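Local coordinates for magnesium and cobalt efflux protein (PDB 3JTF) that probably takes part in magnesium and cobalt transport, this fragment being its CBS domain pair, which binds AMP, at the interface of chains A and B. Numbering follows the deposited sequence. Chains: chain A/B, Magnesium and cobalt efflux protein.

Contact 1: the interface of chains A and B. Residues chain A 58, 61-62, 65; chain B 33-34.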
ATOM      1  N   LYS A  58      -4.055   7.265  -3.140  1.00 18.12           N
ATOM      2  CA  LYS A  58      -4.827   7.943  -2.121  1.00 18.47           C
ATOM      3  C   LYS A  58      -4.702   9.469  -2.243  1.00 17.90           C
ATOM      4  O   LYS A  58      -5.531  10.188  -1.705  1.00 16.03           O
ATOM      5  CB  LYS A  58      -4.429   7.483  -0.727  1.00 19.02           C
ATOM      6  CG  LYS A  58      -3.094   8.010  -0.252  1.00 20.75           C
ATOM      7  CD  LYS A  58      -2.726   7.437   1.129  1.00 23.84           C
ATOM      8  CE  LYS A  58      -3.485   8.061   2.268  1.00 22.81           C
ATOM      9  NZ  LYS A  58      -2.872   9.331   2.701  1.00 23.57           N
ATOM     10  N   LEU A  61      -7.594  11.450  -3.669  1.00 18.21           N
ATOM     11  CA  LEU A  61      -8.710  11.825  -2.795  1.00 18.54           C
ATOM     12  C   LEU A  61      -8.796  13.349  -2.645  1.00 20.31           C
ATOM     13  O   LEU A  61      -9.878  13.893  -2.438  1.00 19.55           O
ATOM     14  CB  LEU A  61      -8.585  11.173  -1.422  1.00 17.67           C
ATOM     15  CG  LEU A  61      -8.789   9.657  -1.403  1.00 18.24           C
ATOM     16  CD1 LEU A  61      -8.780   9.124   0.034  1.00 18.70           C
ATOM     17  CD2 LEU A  61     -10.099   9.306  -2.066  1.00 16.02           C
ATOM     18  N   ARG A  62      -7.663  14.035  -2.760  1.00 22.64           N
ATOM     19  CA  ARG A  62      -7.663  15.504  -2.848  1.00 24.94           C
ATOM     20  C   ARG A  62      -8.577  16.077  -3.915  1.00 26.25           C
ATOM     21  O   ARG A  62      -9.095  17.180  -3.740  1.00 27.40           O
ATOM     22  CB  ARG A  62      -6.269  16.041  -3.056  1.00 25.34           C
ATOM     23  CG  ARG A  62      -5.382  15.940  -1.823  1.00 27.50           C
ATOM     24  CD  ARG A  62      -3.924  16.170  -2.199  1.00 32.18           C
ATOM     25  NE  ARG A  62      -2.992  15.496  -1.296  1.00 35.65           N
ATOM     26  CZ  ARG A  62      -2.616  15.965  -0.106  1.00 37.77           C
ATOM     27  NH1 ARG A  62      -3.094  17.116   0.344  1.00 38.50           N
ATOM     28  NH2 ARG A  62      -1.759  15.278   0.647  1.00 38.87           N
ATOM     29  N   LEU A  65     -11.969  17.252  -2.770  1.00 25.37           N
ATOM     30  CA  LEU A  65     -11.974  18.529  -2.055  1.00 25.07           C
ATOM     31  C   LEU A  65     -11.626  19.722  -3.005  1.00 24.79           C
ATOM     32  O   LEU A  65     -12.154  20.839  -2.846  1.00 25.04           O
ATOM     33  CB  LEU A  65     -11.033  18.430  -0.843  1.00 24.52           C
ATOM     34  CG  LEU A  65     -11.198  17.173   0.034  1.00 23.68           C
ATOM     35  CD1 LEU A  65     -10.075  17.047   1.035  1.00 24.40           C
ATOM     36  CD2 LEU A  65     -12.515  17.183   0.798  1.00 22.98           C
TER
ATOM     37  N   ILE B  33      -7.893  10.788   6.337  1.00 19.89           N
ATOM     38  CA  ILE B  33      -7.156   9.853   5.494  1.00 20.66           C
ATOM     39  C   ILE B  33      -5.953  10.541   4.848  1.00 21.66           C
ATOM     40  O   ILE B  33      -4.824  10.052   4.950  1.00 20.13           O
ATOM     41  CB  ILE B  33      -8.064   9.256   4.414  1.00 19.74           C
ATOM     42  CG1 ILE B  33      -9.114   8.298   5.024  1.00 20.45           C
ATOM     43  CG2 ILE B  33      -7.241   8.538   3.370  1.00 21.34           C
ATOM     44  CD1 ILE B  33     -10.279   7.936   4.057  1.00 18.36           C
ATOM     45  N   ILE B  34      -6.188  11.712   4.247  1.00 23.85           N
ATOM     46  CA  ILE B  34      -5.113  12.480   3.566  1.00 25.10           C
ATOM     47  C   ILE B  34      -3.988  12.844   4.530  1.00 26.83           C
ATOM     48  O   ILE B  34      -2.821  12.873   4.152  1.00 29.00           O
ATOM     49  CB  ILE B  34      -5.654  13.785   2.917  1.00 25.26           C
ATOM     50  CG1 ILE B  34      -6.590  13.490   1.759  1.00 25.22           C
ATOM     51  CG2 ILE B  34      -4.520  14.681   2.387  1.00 25.18           C
ATOM     52  CD1 ILE B  34      -7.590  14.623   1.524  1.00 26.03           C
TER
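B:Ile34 pushes its gamma-methyl CG2 against the flat guanidinium group of A:Arg62, 3.4 Å from the central carbon CZ. Both belong to CBS domain pairs, and here helix 26-35 of chain B lies against the 3-10 helix 57-64 of chain A. The methyl sits 3.1 Å above the guanidinium plane, displaced toward the rim, so the contact is made over a face. Arginine suits such a place because the faces of its delocalised group accept a hydrocarbon neighbour while its N-H bonds point outward in the plane. Its chain runs extended from CG to NE before chi4 (-81°) turns the guanidinium across the line of the chain and presents a face to the isoleucine; the two side chains as wholes meet at a slant.

The other branch of B:Ile34 works separately. Its CD1 and the CD1 of A:Leu65 reach toward each other tip to tip, 3.5 Å apart, just past the end of the 3-10 helix. A beta-branched residue thus serves two neighbours at once, and B:Ile34 loses 100 Å² of surface to the partner chain.

One residue earlier, B:Ile33 offers its CG2 to A:Leu61, whose CD1 lies 3.7 Å away, with the side chains crossing at about a right angle. The same methyl lies 3.9 Å from CE of A:Lys58, so the lysine contributes hydrocarbon as well as charge. Its chain bends at chi3 (-76°) and again at chi4, bringing the ammonium atom NZ to the backbone carbonyl O of B:Ile33 in a 3.1 Å hydrogen bond. The donor stands above the carbonyl plane, 40° out of it, and so misses the lone-pair directions. A long, flexible lysine can reach this carbonyl near the C-terminal end of helix 26-35, where the helix dipole would probably favour a positive charge.

Contact 2: the interface of chains A and B. Residues chain A 91, 121, 124-125; chain B 121-122, 124-125.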
ATOM      1  N   LEU A  91      18.164  -2.993  -0.058  1.00 20.60           N
ATOM      2  CA  LEU A  91      17.412  -3.135   1.194  1.00 21.58           C
ATOM      3  C   LEU A  91      17.864  -2.076   2.223  1.00 21.70           C
ATOM      4  O   LEU A  91      17.049  -1.379   2.825  1.00 21.32           O
ATOM      5  CB  LEU A  91      17.616  -4.542   1.784  1.00 22.17           C
ATOM      6  CG  LEU A  91      16.492  -5.064   2.706  1.00 23.70           C
ATOM      7  CD1 LEU A  91      17.058  -5.921   3.822  1.00 25.02           C
ATOM      8  CD2 LEU A  91      15.643  -3.963   3.276  1.00 24.37           C
ATOM      9  N   LEU A 121      12.352  -7.870   0.311  1.00  9.67           N
ATOM     10  CA  LEU A 121      12.135  -8.710   1.485  1.00  9.24           C
ATOM     11  C   LEU A 121      11.636 -10.143   1.154  1.00  8.92           C
ATOM     12  O   LEU A 121      12.113 -11.145   1.702  1.00  8.56           O
ATOM     13  CB  LEU A 121      11.149  -7.989   2.428  1.00  9.05           C
ATOM     14  CG  LEU A 121      11.598  -6.665   3.049  1.00  9.97           C
ATOM     15  CD1 LEU A 121      10.447  -5.931   3.786  1.00 14.34           C
ATOM     16  CD2 LEU A 121      12.738  -6.892   3.964  1.00 11.66           C
ATOM     17  N   ILE A 124      14.497 -12.127  -0.079  1.00 11.88           N
ATOM     18  CA  ILE A 124      15.401 -12.535   1.022  1.00 12.68           C
ATOM     19  C   ILE A 124      14.806 -13.629   1.888  1.00 12.50           C
ATOM     20  O   ILE A 124      15.507 -14.546   2.321  1.00 13.14           O
ATOM     21  CB  ILE A 124      15.807 -11.338   1.897  1.00 12.10           C
ATOM     22  CG1 ILE A 124      16.546 -10.314   1.033  1.00 15.43           C
ATOM     23  CG2 ILE A 124      16.631 -11.812   3.051  1.00 12.70           C
ATOM     24  CD1 ILE A 124      16.805  -8.985   1.705  1.00 15.62           C
ATOM     25  N   VAL A 125      13.503 -13.558   2.152  1.00 13.04           N
ATOM     26  CA  VAL A 125      12.845 -14.635   2.899  1.00 12.67           C
ATOM     27  C   VAL A 125      12.837 -15.951   2.127  1.00 14.87           C
ATOM     28  O   VAL A 125      13.029 -17.004   2.717  1.00 13.59           O
ATOM     29  CB  VAL A 125      11.406 -14.273   3.341  1.00 11.98           C
ATOM     30  CG1 VAL A 125      10.727 -15.477   3.980  1.00 11.22           C
ATOM     31  CG2 VAL A 125      11.450 -13.080   4.275  1.00 10.38           C
TER
ATOM     32  N   LEU B 121       7.363  -9.471   7.093  1.00 12.95           N
ATOM     33  CA  LEU B 121       8.539  -9.652   6.237  1.00 13.55           C
ATOM     34  C   LEU B 121       9.749  -8.997   6.877  1.00 14.20           C
ATOM     35  O   LEU B 121      10.803  -9.593   6.951  1.00 13.10           O
ATOM     36  CB  LEU B 121       8.304  -9.049   4.860  1.00 13.92           C
ATOM     37  CG  LEU B 121       7.439  -9.865   3.912  1.00 13.13           C
ATOM     38  CD1 LEU B 121       7.046  -8.971   2.702  1.00 14.24           C
ATOM     39  CD2 LEU B 121       8.193 -11.099   3.501  1.00 14.16           C
ATOM     40  N   GLU B 122       9.562  -7.790   7.391  1.00 14.87           N
ATOM     41  CA  GLU B 122      10.651  -7.073   8.041  1.00 15.97           C
ATOM     42  C   GLU B 122      11.211  -7.815   9.251  1.00 15.96           C
ATOM     43  O   GLU B 122      12.408  -7.908   9.406  1.00 14.80           O
ATOM     44  CB  GLU B 122      10.176  -5.697   8.466  1.00 17.11           C
ATOM     45  CG  GLU B 122       9.993  -4.789   7.281  1.00 22.61           C
ATOM     46  CD  GLU B 122       9.832  -3.351   7.666  1.00 32.37           C
ATOM     47  OE1 GLU B 122       9.097  -3.092   8.647  1.00 37.12           O
ATOM     48  OE2 GLU B 122      10.446  -2.487   6.981  1.00 39.48           O
ATOM     49  N   ILE B 124      10.932 -11.107   9.974  1.00 17.51           N
ATOM     50  CA  ILE B 124      11.550 -12.339   9.497  1.00 18.25           C
ATOM     51  C   ILE B 124      12.951 -12.051   8.927  1.00 19.02           C
ATOM     52  O   ILE B 124      13.893 -12.733   9.287  1.00 18.06           O
ATOM     53  CB  ILE B 124      10.682 -13.127   8.465  1.00 18.17           C
ATOM     54  CG1 ILE B 124       9.382 -13.629   9.112  1.00 18.62           C
ATOM     55  CG2 ILE B 124      11.495 -14.317   7.845  1.00 19.71           C
ATOM     56  CD1 ILE B 124       8.389 -14.322   8.151  1.00 17.74           C
ATOM     57  N   VAL B 125      13.090 -11.051   8.053  1.00 19.45           N
ATOM     58  CA  VAL B 125      14.417 -10.685   7.536  1.00 20.07           C
ATOM     59  C   VAL B 125      15.344 -10.144   8.629  1.00 22.18           C
ATOM     60  O   VAL B 125      16.510 -10.481   8.652  1.00 22.38           O
ATOM     61  CB  VAL B 125      14.330  -9.632   6.426  1.00 19.92           C
ATOM     62  CG1 VAL B 125      15.690  -9.046   6.126  1.00 16.13           C
ATOM     63  CG2 VAL B 125      13.713 -10.262   5.184  1.00 18.09           C
TER
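A:Leu121 and B:Val125 meet nearly at right angles, CD2 of the leucine lying 3.7 Å from CG2 of the valine. Both come from helix 117-126 of the second CBS domain, one copy from each chain, and the two helices face each other about the two-fold axis of the deposited pair of chains. The other branch of A:Leu121 turns to a different neighbour: CD1 rests 3.7 Å from CG of B:Glu122. Glutamate suits this margin because its methylene carbons can join the apolar contact while the extended chain carries the carboxylate away from the leucine.

Close to the axis, like meets like. The CB atoms of A:Leu121 and B:Leu121 approach to 3.9 Å with their side chains slanted across one another, and the CG2 methyls of A:Val125 and B:Val125 come to 3.7 Å. Valine suits the close approach of two helices: its short, branched side chain presents methyl groups near the backbone and has few conformations to lose. In A:Val125, CG1 stands opposite the backbone N (chi1 174°), which leaves CG2 beside that nitrogen and directed at the partner helix. This methyl also touches CD2 of B:Leu121 and lies 3.8 Å from CG2 of B:Ile124.

The isoleucines flank the valines. A:Ile124 meets B:Val125 through CG2 at 3.9 Å, again with the side chains roughly perpendicular, and B:Ile124 plays the equivalent part against A:Val125. Within chain A, CD1 of A:Ile124 packs back toward A:Leu91, so its longer branch serves its own subunit while the gamma-methyl faces the partner.

Outermost is A:Leu91 on helix 87-95, which backs helix 117-126 of its own chain. Its CD2 packs beside CD2 of A:Leu121, supporting that leucine from behind, while its CD1 points tip to tip at CG1 of B:Val125, 4.1 Å away.

The C-alpha centres of contact 1 and contact 2 lie about 31 Å apart, and the two share no residues or helices. Contact 1 pairs helix 26-35 with the 3-10 helix 57-64, both from the first CBS repeat, whereas contact 2 uses helices 87-95 and 117-126 of the second. Each repeat therefore meets its counterpart in the other chain, giving a head-to-head, disc-like arrangement common among CBS pairs, and so probably a genuine dimer. Two-fold symmetry supplies a twin of each contact. Two separated areas of contact should restrain hinging of one subunit against the other, although the structure alone does not prove this dimer in the full-length protein.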